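PDB 6M4B: membrane-bound protease PH1510 from Pyrococcus horikoshii, which cleaves proteins preferentially near hydrophobic or aromatic residues as a serine protease, and can degrade casein and a stomatin homolog in vitro. Local coordinates for residues A13-Q18 against I42-D47; Q26-I31 against V60-Q65; V70-Y75 against Y87-S92; A79-A84 against T101-C106; S92-M97 against I168-R173. The protein carries 1 engineered substitution. All blocks are in the same frame, centred on the assembly; numbering follows the deposited sequence.

Interaction 1 (A13-Q18 against I42-D47); sequences AQIKGQ and IIIELD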
# COMPACT_ATOMS: atom_id res chain seq x y z
N ALA A 13 -14.61 -8.44 16.57
CA ALA A 13 -14.41 -9.76 16.02
C ALA A 13 -13.08 -10.30 16.46
O ALA A 13 -12.24 -9.58 17.00
CB ALA A 13 -14.51 -9.73 14.52
N GLN A 14 -12.90 -11.59 16.26
CA GLN A 14 -11.70 -12.28 16.69
C GLN A 14 -11.07 -12.86 15.44
O GLN A 14 -11.78 -13.44 14.61
CB GLN A 14 -12.03 -13.42 17.61
CG GLN A 14 -12.65 -13.04 18.93
CD GLN A 14 -12.67 -14.20 19.90
OE1 GLN A 14 -11.74 -14.38 20.69
NE2 GLN A 14 -13.72 -15.01 19.84
N ILE A 15 -9.76 -12.68 15.31
CA ILE A 15 -8.98 -13.35 14.28
C ILE A 15 -7.75 -13.96 14.93
O ILE A 15 -6.94 -13.27 15.58
CB ILE A 15 -8.69 -12.40 13.09
CG1 ILE A 15 -10.00 -12.17 12.32
CG2 ILE A 15 -7.66 -13.01 12.12
CD1 ILE A 15 -9.97 -11.05 11.34
N LYS A 16 -7.67 -15.29 14.82
CA LYS A 16 -6.60 -16.09 15.38
C LYS A 16 -5.93 -16.97 14.33
O LYS A 16 -6.56 -17.37 13.35
CB LYS A 16 -7.16 -16.98 16.48
CG LYS A 16 -7.94 -16.24 17.54
CD LYS A 16 -8.06 -17.05 18.83
CE LYS A 16 -8.99 -16.37 19.83
NZ LYS A 16 -8.63 -16.75 21.24
N GLY A 17 -4.67 -17.33 14.58
CA GLY A 17 -3.94 -18.28 13.72
C GLY A 17 -3.15 -17.61 12.60
O GLY A 17 -2.96 -16.39 12.58
N GLN A 18 -2.69 -18.43 11.65
CA GLN A 18 -1.83 -17.95 10.59
C GLN A 18 -2.58 -17.03 9.67
O GLN A 18 -3.74 -17.22 9.43
CB GLN A 18 -1.23 -19.11 9.80
CG GLN A 18 -0.18 -19.87 10.59
CD GLN A 18 0.99 -20.31 9.73
OE1 GLN A 18 1.22 -21.50 9.53
NE2 GLN A 18 1.73 -19.33 9.19
N ILE A 42 -14.75 -0.81 14.35
CA ILE A 42 -14.68 -2.25 14.55
C ILE A 42 -13.37 -2.57 15.25
O ILE A 42 -12.32 -2.07 14.86
CB ILE A 42 -14.86 -3.03 13.24
CG1 ILE A 42 -14.86 -4.55 13.53
CG2 ILE A 42 -13.82 -2.67 12.19
CD1 ILE A 42 -15.12 -5.38 12.30
N ILE A 43 -13.45 -3.36 16.31
CA ILE A 43 -12.30 -3.83 17.05
C ILE A 43 -12.04 -5.28 16.62
O ILE A 43 -12.95 -6.10 16.59
CB ILE A 43 -12.51 -3.82 18.56
CG1 ILE A 43 -12.70 -2.36 19.05
CG2 ILE A 43 -11.31 -4.46 19.28
CD1 ILE A 43 -13.29 -2.26 20.44
N ILE A 44 -10.81 -5.56 16.24
CA ILE A 44 -10.41 -6.87 15.84
C ILE A 44 -9.40 -7.34 16.84
O ILE A 44 -8.33 -6.78 16.94
CB ILE A 44 -9.93 -6.88 14.41
CG1 ILE A 44 -11.15 -6.63 13.53
CG2 ILE A 44 -9.24 -8.21 14.10
CD1 ILE A 44 -10.84 -6.44 12.08
N GLU A 45 -9.80 -8.37 17.59
CA GLU A 45 -8.96 -9.01 18.59
C GLU A 45 -8.05 -9.99 17.86
O GLU A 45 -8.52 -10.97 17.28
CB GLU A 45 -9.80 -9.74 19.63
CG GLU A 45 -10.51 -8.78 20.59
CD GLU A 45 -11.53 -9.48 21.51
OE1 GLU A 45 -11.80 -10.68 21.30
OE2 GLU A 45 -12.07 -8.82 22.42
N LEU A 46 -6.75 -9.68 17.82
CA LEU A 46 -5.84 -10.36 16.91
C LEU A 46 -4.80 -11.15 17.69
O LEU A 46 -4.26 -10.67 18.66
CB LEU A 46 -5.13 -9.35 16.00
CG LEU A 46 -4.14 -9.92 14.97
CD1 LEU A 46 -4.88 -10.66 13.87
CD2 LEU A 46 -3.31 -8.79 14.41
N ASP A 47 -4.60 -12.40 17.28
CA ASP A 47 -3.57 -13.27 17.85
C ASP A 47 -3.02 -14.10 16.67
O ASP A 47 -3.71 -14.97 16.11
CB ASP A 47 -4.17 -14.18 18.93
CG ASP A 47 -3.11 -15.00 19.68
OD1 ASP A 47 -1.90 -14.72 19.53
OD2 ASP A 47 -3.48 -15.88 20.49
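In L46, CG stands anti to the backbone N (chi1 -179°), and chi2 of 71° then puts CD1 beside the neighbouring strand, 4.0 Å from I15 CG2. In I15, chi2 of 167° carries CD1 back toward I44, where it meets I44 CG2 at 4.0 Å. These groups line one face of two parallel strands, 13-16 and 42-47. Helix 21-36 packs on that face, with F27 against I15 and I44. The two strands and this helix form a beta-alpha-beta unit of the N-terminal protease domain.

The backbone ladder is regular. I15 uses both of its polar atoms: I15 N donates to E45 O (2.9 Å) and I15 O accepts from D47 N (3.0 Å). A13 does the same with I43 and E45. G17 N adds a last bond to D47 O. G17 has a positive phi, and at its backbone angles a CB would collide with the carbonyl O of K16.

The other face is polar. Q14 CG passes E45 OE1 at 3.5 Å, the amide and carboxylate planes nearly perpendicular. K16 NZ is 5.3 Å from D47 OD2, too far for a salt bridge; any attraction would be long-range. D47 OD1 instead accepts from S80 N. Through this bond D47 ties the end of its strand to the segment that leads to the nucleophile position.

Interaction 2 (Q26-I31 against V60-Q65); sequences QFDRYI and VQRIQQ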
# COMPACT_ATOMS: atom_id res chain seq x y z
N GLN A 26 -11.97 -13.15 6.03
CA GLN A 26 -12.49 -12.86 7.37
C GLN A 26 -12.49 -11.34 7.67
O GLN A 26 -13.55 -10.80 7.97
CB GLN A 26 -11.71 -13.59 8.44
CG GLN A 26 -11.77 -15.11 8.33
CD GLN A 26 -10.96 -15.77 9.43
OE1 GLN A 26 -9.82 -16.21 9.22
NE2 GLN A 26 -11.50 -15.76 10.64
N PHE A 27 -11.35 -10.66 7.53
CA PHE A 27 -11.28 -9.18 7.66
C PHE A 27 -12.22 -8.51 6.70
O PHE A 27 -12.90 -7.54 7.06
CB PHE A 27 -9.87 -8.61 7.39
CG PHE A 27 -8.91 -8.70 8.55
CD1 PHE A 27 -8.76 -7.63 9.41
CD2 PHE A 27 -8.12 -9.80 8.74
CE1 PHE A 27 -7.84 -7.67 10.45
CE2 PHE A 27 -7.20 -9.85 9.79
CZ PHE A 27 -7.06 -8.77 10.64
N ASP A 28 -12.26 -8.99 5.46
CA ASP A 28 -13.18 -8.34 4.49
C ASP A 28 -14.65 -8.43 4.98
O ASP A 28 -15.41 -7.43 4.91
CB ASP A 28 -13.06 -8.94 3.10
CG ASP A 28 -13.89 -8.22 2.06
OD1 ASP A 28 -14.10 -7.00 2.13
OD2 ASP A 28 -14.34 -8.90 1.10
N ARG A 29 -15.04 -9.61 5.45
CA ARG A 29 -16.44 -9.83 5.84
C ARG A 29 -16.78 -9.00 7.07
O ARG A 29 -17.75 -8.23 7.03
CB ARG A 29 -16.71 -11.34 6.09
CG ARG A 29 -18.15 -11.70 6.46
CD ARG A 29 -18.36 -13.24 6.62
NE ARG A 29 -19.50 -13.52 7.51
CZ ARG A 29 -19.45 -13.60 8.85
NH1 ARG A 29 -20.57 -13.86 9.53
NH2 ARG A 29 -18.32 -13.44 9.53
N TYR A 30 -15.97 -9.12 8.12
CA TYR A 30 -16.20 -8.40 9.38
C TYR A 30 -16.22 -6.86 9.17
O TYR A 30 -17.07 -6.15 9.70
CB TYR A 30 -15.12 -8.74 10.40
CG TYR A 30 -15.13 -10.15 10.96
CD1 TYR A 30 -16.32 -10.76 11.36
CD2 TYR A 30 -13.94 -10.86 11.15
CE1 TYR A 30 -16.32 -12.04 11.91
CE2 TYR A 30 -13.93 -12.14 11.70
CZ TYR A 30 -15.13 -12.73 12.07
OH TYR A 30 -15.15 -14.01 12.62
N ILE A 31 -15.29 -6.35 8.39
CA ILE A 31 -15.24 -4.90 8.16
C ILE A 31 -16.43 -4.48 7.31
O ILE A 31 -17.02 -3.42 7.54
CB ILE A 31 -13.89 -4.48 7.54
CG1 ILE A 31 -12.74 -4.74 8.51
CG2 ILE A 31 -13.89 -3.00 7.16
CD1 ILE A 31 -11.35 -4.70 7.90
N VAL A 60 -3.95 -5.19 5.03
CA VAL A 60 -3.56 -3.79 5.32
C VAL A 60 -4.34 -2.80 4.44
O VAL A 60 -4.86 -1.78 4.92
CB VAL A 60 -2.06 -3.56 5.16
CG1 VAL A 60 -1.73 -2.09 5.09
CG2 VAL A 60 -1.32 -4.22 6.32
N GLN A 61 -4.41 -3.10 3.16
CA GLN A 61 -5.07 -2.19 2.23
C GLN A 61 -6.60 -2.16 2.46
O GLN A 61 -7.24 -1.14 2.26
CB GLN A 61 -4.75 -2.53 0.76
CG GLN A 61 -4.42 -1.26 -0.05
CD GLN A 61 -5.30 -1.08 -1.24
OE1 GLN A 61 -6.36 -1.69 -1.32
NE2 GLN A 61 -4.88 -0.23 -2.15
N ARG A 62 -7.18 -3.27 2.86
CA ARG A 62 -8.61 -3.27 3.21
C ARG A 62 -8.89 -2.34 4.40
O ARG A 62 -9.83 -1.54 4.37
CB ARG A 62 -9.08 -4.67 3.53
CG ARG A 62 -10.55 -4.82 3.80
CD ARG A 62 -11.36 -4.41 2.61
NE ARG A 62 -12.78 -4.47 2.89
CZ ARG A 62 -13.55 -3.46 3.28
NH1 ARG A 62 -13.07 -2.23 3.49
NH2 ARG A 62 -14.86 -3.70 3.45
N ILE A 63 -8.05 -2.42 5.42
CA ILE A 63 -8.14 -1.52 6.56
C ILE A 63 -7.96 -0.06 6.13
O ILE A 63 -8.75 0.80 6.52
CB ILE A 63 -7.14 -1.92 7.64
CG1 ILE A 63 -7.59 -3.27 8.22
CG2 ILE A 63 -7.02 -0.85 8.72
CD1 ILE A 63 -6.54 -3.96 9.03
N GLN A 64 -6.99 0.21 5.27
CA GLN A 64 -6.75 1.58 4.88
C GLN A 64 -7.91 2.22 4.13
O GLN A 64 -8.07 3.42 4.21
CB GLN A 64 -5.47 1.70 4.04
CG GLN A 64 -4.18 1.55 4.86
CD GLN A 64 -2.93 1.59 3.98
OE1 GLN A 64 -2.96 1.13 2.82
NE2 GLN A 64 -1.83 2.12 4.51
N GLN A 65 -8.64 1.44 3.33
CA GLN A 65 -9.81 1.91 2.57
C GLN A 65 -11.11 1.81 3.40
O GLN A 65 -12.15 2.15 2.90
CB GLN A 65 -10.03 1.09 1.27
CG GLN A 65 -8.85 0.96 0.28
CD GLN A 65 -8.53 2.24 -0.46
OE1 GLN A 65 -8.27 3.28 0.14
NE2 GLN A 65 -8.52 2.17 -1.78
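D28 and R62 join two helices that lie side by side on one face of the parallel sheet, in a domain of the ClpP/crotonase type. The short segments run 15° from parallel, with axes 10.1 Å apart.

The inner part of the contact is buried and apolar. I31 CD1 touches I63 CG1 at 4.0 Å, the two side chains crossing at about a right angle. F27 CE1 meets I63 CD1 at 4.2 Å. F27, I31 and I63 are all buried, in contrast to the charged pair.

The outer part is partly exposed and rests on charge. D28 and R62 both have CG anti to the backbone N. In R62, chi2 of 61° bends CD out of the extended line. R62 NE donates to D28 OD1 at 3.0 Å in a salt bridge. The bond lies close to the guanidinium plane and meets OD1 on its anti side. The carboxylate and guanidinium planes are steeply inclined to each other. R62 NH2 has further partners in the first helix: a salt bridge to E35 and a hydrogen bond to T32. The guanidinium is therefore gripped at more than one nitrogen. Beyond it, Q65 NE2 bonds to N58 and D54 of the second subunit, which places this end of the helix at the dimer interface.

I31 joins the two parts: its CG2 lies over one guanidinium face, offset toward the rim, 3.8 Å from R62 NH1.

Interaction 3 (V70-Y75 against Y87-S92); sequences VIIYVY and YIALGS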
# COMPACT_ATOMS: atom_id res chain seq x y z
N VAL A 70 -10.86 0.95 12.10
CA VAL A 70 -10.45 -0.38 12.51
C VAL A 70 -9.38 -0.31 13.63
O VAL A 70 -8.27 0.26 13.45
CB VAL A 70 -9.83 -1.17 11.34
CG1 VAL A 70 -9.57 -2.63 11.74
CG2 VAL A 70 -10.74 -1.10 10.15
N ILE A 71 -9.68 -0.91 14.76
CA ILE A 71 -8.81 -0.94 15.91
C ILE A 71 -8.28 -2.37 15.97
O ILE A 71 -9.05 -3.31 16.01
CB ILE A 71 -9.56 -0.55 17.19
CG1 ILE A 71 -10.07 0.89 17.05
CG2 ILE A 71 -8.63 -0.65 18.40
CD1 ILE A 71 -10.96 1.36 18.17
N ILE A 72 -6.95 -2.51 16.00
CA ILE A 72 -6.34 -3.80 16.14
C ILE A 72 -5.97 -3.94 17.61
O ILE A 72 -5.28 -3.09 18.16
CB ILE A 72 -5.10 -3.95 15.21
CG1 ILE A 72 -5.52 -3.86 13.73
CG2 ILE A 72 -4.42 -5.26 15.48
CD1 ILE A 72 -6.43 -4.94 13.23
N TYR A 73 -6.50 -4.99 18.23
CA TYR A 73 -6.39 -5.21 19.65
C TYR A 73 -5.73 -6.55 19.83
O TYR A 73 -6.32 -7.59 19.54
CB TYR A 73 -7.75 -5.20 20.32
CG TYR A 73 -7.81 -5.36 21.85
CD1 TYR A 73 -6.73 -5.05 22.66
CD2 TYR A 73 -8.99 -5.81 22.48
CE1 TYR A 73 -6.80 -5.15 24.03
CE2 TYR A 73 -9.07 -5.93 23.88
CZ TYR A 73 -8.00 -5.57 24.65
OH TYR A 73 -8.06 -5.67 26.04
N VAL A 74 -4.49 -6.50 20.30
CA VAL A 74 -3.72 -7.71 20.50
C VAL A 74 -4.18 -8.33 21.83
O VAL A 74 -3.91 -7.81 22.93
CB VAL A 74 -2.20 -7.45 20.53
CG1 VAL A 74 -1.46 -8.80 20.49
CG2 VAL A 74 -1.79 -6.57 19.34
N TYR A 75 -4.88 -9.44 21.71
CA TYR A 75 -5.73 -9.97 22.77
C TYR A 75 -6.10 -11.42 22.42
O TYR A 75 -6.28 -11.72 21.22
CB TYR A 75 -6.99 -9.09 22.86
CG TYR A 75 -8.01 -9.50 23.88
CD1 TYR A 75 -8.98 -10.48 23.57
CD2 TYR A 75 -8.05 -8.90 25.14
CE1 TYR A 75 -9.93 -10.85 24.52
CE2 TYR A 75 -8.99 -9.28 26.10
CZ TYR A 75 -9.92 -10.25 25.77
OH TYR A 75 -10.84 -10.62 26.69
N TYR A 87 2.35 -5.70 10.87
CA TYR A 87 2.00 -4.83 9.78
C TYR A 87 0.49 -4.53 9.79
O TYR A 87 0.10 -3.41 9.52
CB TYR A 87 2.36 -5.46 8.41
CG TYR A 87 3.86 -5.72 8.13
CD1 TYR A 87 4.53 -6.82 8.68
CD2 TYR A 87 4.58 -4.90 7.26
CE1 TYR A 87 5.86 -7.07 8.39
CE2 TYR A 87 5.89 -5.17 6.95
CZ TYR A 87 6.52 -6.25 7.50
OH TYR A 87 7.80 -6.50 7.21
N ILE A 88 -0.34 -5.53 10.09
CA ILE A 88 -1.79 -5.34 10.19
C ILE A 88 -2.05 -4.30 11.27
O ILE A 88 -2.76 -3.34 11.04
CB ILE A 88 -2.50 -6.69 10.51
CG1 ILE A 88 -2.34 -7.68 9.33
CG2 ILE A 88 -4.00 -6.52 10.77
CD1 ILE A 88 -2.69 -9.12 9.65
N ALA A 89 -1.40 -4.46 12.42
CA ALA A 89 -1.48 -3.48 13.47
C ALA A 89 -1.00 -2.08 13.06
O ALA A 89 -1.78 -1.11 13.17
CB ALA A 89 -0.71 -3.94 14.68
N LEU A 90 0.23 -1.97 12.51
CA LEU A 90 0.74 -0.68 12.05
C LEU A 90 -0.07 -0.02 10.95
O LEU A 90 -0.05 1.21 10.82
CB LEU A 90 2.21 -0.75 11.64
CG LEU A 90 3.14 -1.13 12.76
CD1 LEU A 90 4.50 -1.46 12.18
CD2 LEU A 90 3.25 0.02 13.76
N GLY A 91 -0.81 -0.81 10.19
CA GLY A 91 -1.66 -0.28 9.14
C GLY A 91 -3.02 0.20 9.58
O GLY A 91 -3.81 0.68 8.76
N SER A 92 -3.29 0.15 10.87
CA SER A 92 -4.64 0.34 11.39
C SER A 92 -4.78 1.69 12.06
O SER A 92 -3.80 2.39 12.36
CB SER A 92 -4.97 -0.79 12.38
OG SER A 92 -4.47 -0.51 13.68
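Strand 70-74 passes the last turn of helix 84-90, with I72 CA 5.6 Å from A89 CA and V70 CA 6.0 Å from S92 CA. The strand is an inner one of the parallel sheet in this ClpP/crotonase-type domain. The helix follows the position of the nucleophile, A83, and its C-terminal end leans on the sheet. There the chain turns toward strand 94-97. G91 N still bonds to Y87 O, and S92 N bonds to A89 O at 3.0 Å.

I72 carries the contact, and each of its branches has its own partner. CG2 is anti to the backbone N and meets A89 CB at 4.0 Å. Chi2 of -64° swings CD1 to I88 CG2, at 3.8 Å. The I72 and I88 side chains cross at about a right angle. CG1 faces S92.

All the touching residues are buried. I88 also packs on I59 and I63 of helix 53-64, and I72 on L46 of the adjoining strand. The contact therefore lies at the heart of the core, between sheet and helices. S92 brings a polar group into it. Its OG has the carbonyls of A89 and L94 as possible acceptors, so the buried hydroxyl has partners close by.

V70 takes part through its backbone, with O 3.6 Å from S92 CB. The tightest point is next to it: S92 CB lies 3.4 Å from I72 CG1, closer than usual for two carbons.

Interaction 4 (A79-A84 against T101-C106); sequences ASAAAA and TSIGAC. Engineered in segment 79-84: A83 (natural residue Ser).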
# COMPACT_ATOMS: atom_id res chain seq x y z
N ALA A 79 -1.51 -13.48 23.79
CA ALA A 79 -1.49 -13.30 22.34
C ALA A 79 -0.27 -12.51 21.80
O ALA A 79 0.44 -11.77 22.52
CB ALA A 79 -2.77 -12.63 21.87
N SER A 80 -0.05 -12.62 20.51
CA SER A 80 0.93 -11.75 19.85
C SER A 80 0.43 -11.29 18.48
O SER A 80 -0.49 -11.88 17.93
CB SER A 80 2.27 -12.51 19.74
OG SER A 80 2.06 -13.62 18.92
N ALA A 81 0.97 -10.17 18.01
CA ALA A 81 0.78 -9.73 16.62
C ALA A 81 2.18 -9.72 16.05
O ALA A 81 2.86 -8.70 16.03
CB ALA A 81 0.15 -8.35 16.55
N ALA A 82 2.64 -10.92 15.74
CA ALA A 82 4.05 -11.13 15.35
C ALA A 82 4.10 -11.15 13.83
O ALA A 82 3.13 -11.49 13.17
CB ALA A 82 4.62 -12.41 15.97
N ALA A 83 5.24 -10.78 13.30
CA ALA A 83 5.55 -10.94 11.87
C ALA A 83 4.48 -10.25 11.04
O ALA A 83 4.25 -9.07 11.28
CB ALA A 83 5.74 -12.43 11.53
N ALA A 84 3.83 -10.92 10.06
CA ALA A 84 2.78 -10.28 9.28
C ALA A 84 1.74 -9.54 10.14
O ALA A 84 1.18 -8.54 9.69
CB ALA A 84 2.07 -11.28 8.42
N THR A 101 1.05 -9.36 26.24
CA THR A 101 1.02 -9.66 24.81
C THR A 101 2.30 -9.17 24.19
O THR A 101 3.14 -8.58 24.85
CB THR A 101 -0.20 -9.04 24.07
OG1 THR A 101 -0.20 -7.62 24.26
CG2 THR A 101 -1.50 -9.65 24.56
N SER A 102 2.46 -9.43 22.91
CA SER A 102 3.72 -9.16 22.25
C SER A 102 3.47 -8.57 20.84
O SER A 102 2.53 -8.96 20.14
CB SER A 102 4.48 -10.49 22.13
OG SER A 102 5.76 -10.25 21.66
N ILE A 103 4.34 -7.67 20.41
CA ILE A 103 4.26 -7.18 19.01
C ILE A 103 5.66 -7.16 18.39
O ILE A 103 6.64 -6.91 19.09
CB ILE A 103 3.55 -5.80 18.93
CG1 ILE A 103 3.34 -5.35 17.49
CG2 ILE A 103 4.33 -4.74 19.70
CD1 ILE A 103 2.33 -4.24 17.37
N GLY A 104 5.76 -7.40 17.10
CA GLY A 104 7.06 -7.33 16.43
C GLY A 104 7.59 -8.68 15.98
O GLY A 104 6.80 -9.59 15.63
N ALA A 105 8.91 -8.79 15.94
CA ALA A 105 9.61 -9.96 15.39
C ALA A 105 9.23 -10.18 13.96
O ALA A 105 8.47 -11.14 13.64
CB ALA A 105 9.35 -11.22 16.25
N CYS A 106 9.70 -9.32 13.07
CA CYS A 106 9.31 -9.43 11.63
C CYS A 106 10.48 -9.69 10.66
O CYS A 106 10.37 -9.34 9.46
CB CYS A 106 8.62 -8.11 11.20
SG CYS A 106 7.38 -7.56 12.36
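A83 and C106 touch where the two segments leave their strands: C106 SG lies 3.6 Å from A83 O. A83 is an engineered residue at the position of the nucleophile, a serine in the natural protein. Its backbone N donates to G104 O at 3.0 Å, tilted 35° from the carbonyl plane. With a positive phi (56°), A83 bends the chain out of strand 80-82 just before helix 84-90. A105 and C106 belong to the substrate-binding site, and the A83 N bond to G104 O holds the nucleophile position next to them.

Behind this first shell, strands 80-82 and 102-104 run parallel. A81 N donates to S102 O at 2.9 Å. The bonds on either side, G104 N to A81 O and S102 N to A79 O, are weak. S80 CB and S102 CB sit together on one face at 3.8 Å. On the other, I103 CG1 comes within 3.7 Å of A81 O. This is the small sheet beside the active site in the ClpP/crotonase-type fold, set apart from the main parallel sheet.

Further out, T86 OG1 bonds to A81 O and more weakly to G104 N, tying helix 84-90 to both strands. T101 CB leans on A79 O (3.2 Å), while its hydroxyl bonds to A98 O. The C106 side chain packs on F150 of helix 144-152.

Interaction 5 (S92-M97 against I168-R173); sequences SHLIAM and IEVVAR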
# COMPACT_ATOMS: atom_id res chain seq x y z
N SER A 92 -3.29 0.15 10.87
CA SER A 92 -4.64 0.34 11.39
C SER A 92 -4.78 1.69 12.06
O SER A 92 -3.80 2.39 12.36
CB SER A 92 -4.97 -0.79 12.38
OG SER A 92 -4.47 -0.51 13.68
N HIS A 93 -6.04 2.05 12.30
CA HIS A 93 -6.40 3.35 12.84
C HIS A 93 -5.98 3.57 14.27
O HIS A 93 -5.80 4.70 14.69
CB HIS A 93 -7.90 3.55 12.68
CG HIS A 93 -8.34 3.57 11.26
ND1 HIS A 93 -8.68 2.43 10.57
CD2 HIS A 93 -8.50 4.60 10.39
CE1 HIS A 93 -9.01 2.75 9.33
NE2 HIS A 93 -8.90 4.06 9.20
N LEU A 94 -5.89 2.48 15.04
CA LEU A 94 -5.54 2.52 16.43
C LEU A 94 -5.08 1.13 16.86
O LEU A 94 -5.66 0.14 16.43
CB LEU A 94 -6.75 2.94 17.28
CG LEU A 94 -6.41 3.55 18.65
CD1 LEU A 94 -5.97 4.96 18.43
CD2 LEU A 94 -7.60 3.58 19.61
N ILE A 95 -4.04 1.06 17.69
CA ILE A 95 -3.57 -0.21 18.17
C ILE A 95 -3.70 -0.20 19.67
O ILE A 95 -3.24 0.73 20.32
CB ILE A 95 -2.08 -0.49 17.81
CG1 ILE A 95 -1.83 -0.39 16.30
CG2 ILE A 95 -1.70 -1.88 18.27
CD1 ILE A 95 -0.36 -0.18 15.96
N ALA A 96 -4.27 -1.27 20.18
CA ALA A 96 -4.31 -1.53 21.61
C ALA A 96 -3.70 -2.90 21.89
O ALA A 96 -3.87 -3.85 21.10
CB ALA A 96 -5.75 -1.51 22.08
N MET A 97 -3.01 -3.00 23.01
CA MET A 97 -2.47 -4.29 23.49
C MET A 97 -2.89 -4.64 24.95
O MET A 97 -2.88 -3.80 25.81
CB MET A 97 -0.94 -4.30 23.37
CG MET A 97 -0.42 -4.25 21.92
SD MET A 97 1.38 -4.22 21.89
CE MET A 97 1.73 -5.93 22.23
N ILE A 168 2.25 1.91 19.70
CA ILE A 168 0.81 1.68 19.90
C ILE A 168 0.22 2.86 20.68
O ILE A 168 0.94 3.71 21.18
CB ILE A 168 0.55 0.37 20.65
CG1 ILE A 168 1.08 0.44 22.09
CG2 ILE A 168 1.20 -0.80 19.93
CD1 ILE A 168 0.70 -0.75 22.94
N GLU A 169 -1.10 2.88 20.79
CA GLU A 169 -1.79 3.98 21.42
C GLU A 169 -2.40 3.60 22.79
O GLU A 169 -2.50 4.46 23.63
CB GLU A 169 -2.85 4.58 20.49
CG GLU A 169 -2.30 5.27 19.24
CD GLU A 169 -1.83 4.27 18.19
OE1 GLU A 169 -0.64 4.32 17.79
OE2 GLU A 169 -2.65 3.44 17.77
N VAL A 170 -2.74 2.34 23.02
CA VAL A 170 -3.47 1.96 24.19
C VAL A 170 -3.00 0.63 24.74
O VAL A 170 -2.85 -0.35 24.02
CB VAL A 170 -5.01 1.87 23.85
CG1 VAL A 170 -5.80 1.34 25.03
CG2 VAL A 170 -5.57 3.24 23.39
N VAL A 171 -2.76 0.60 26.04
CA VAL A 171 -2.72 -0.68 26.80
C VAL A 171 -4.04 -0.87 27.57
O VAL A 171 -4.41 -0.00 28.40
CB VAL A 171 -1.56 -0.68 27.82
CG1 VAL A 171 -1.48 -2.04 28.53
CG2 VAL A 171 -0.26 -0.35 27.10
N ALA A 172 -4.71 -1.98 27.32
CA ALA A 172 -6.04 -2.25 27.89
C ALA A 172 -6.31 -3.72 28.19
O ALA A 172 -6.17 -4.59 27.30
CB ALA A 172 -7.13 -1.76 26.92
N ARG A 173 -6.80 -3.95 29.42
CA ARG A 173 -7.09 -5.27 29.99
C ARG A 173 -8.29 -5.92 29.35
O ARG A 173 -8.35 -7.12 29.30
CB ARG A 173 -7.44 -5.13 31.46
CG ARG A 173 -6.38 -4.47 32.34
CD ARG A 173 -6.82 -4.43 33.80
NE ARG A 173 -8.24 -4.13 34.04
CZ ARG A 173 -8.73 -2.94 34.41
NH1 ARG A 173 -10.06 -2.81 34.58
NH2 ARG A 173 -7.91 -1.89 34.57
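The carboxylate of E169 meets I95 at one oxygen: OE2 accepts from I95 N at 2.8 Å, nearly in line with its own C-O bond. L94 CD1 lies 3.7 Å from the same OE2. Chi2 of 75° bends the E169 chain at CG and so turns CD toward the strand. R142 forms a salt bridge with OE2 as well, so a buried backbone N-H and a charge share this oxygen. That would be expected to keep E169 ionised.

The next flat group is the peptide carbonyl of I95. Its oxygen accepts twice, from V170 N (3.2 Å) in the carbonyl plane and from E169 N (3.1 Å) tilted 16° from it. The carbonyl of M97 is approached differently: A172 N sits 38° above its plane. Between them, M97 N donates to V170 O at 2.8 Å.

The apolar part is compact. I95 CG2 meets I168 CG2 at 3.5 Å, and M97 SD meets I168 CD1 at 3.7 Å. In both pairs the side chains cross at about a right angle. A96 and V170 pack CB to CB on the other side of the sheet, where L178 of helix 175-182 also touches A96.

Strand 170-171 runs parallel beside strand 94-97 and is one of the two edge strands, within this chain, of the parallel sheet of a ClpP/crotonase-type domain.

From the N terminus, interaction 1 opens at strand 9-16 and closes on strand 41-47 after one helix. Interaction 2 opens within that loop and closes beyond it, so the two cross. They tie the first two strands to helix 21-36, and that helix to helix 53-64. Interaction 3 then opens at strand 70-74 and crosses interaction 4, which brings in the active-site strands. Interaction 5 starts at S92, where interaction 3 ends. It crosses interaction 4 and closes the longest loop, returning the chain to the main sheet. Interactions 1, 3 and 5 all reach this sheet. V74 and M97 both touch the segments of interaction 4, linking core to active site.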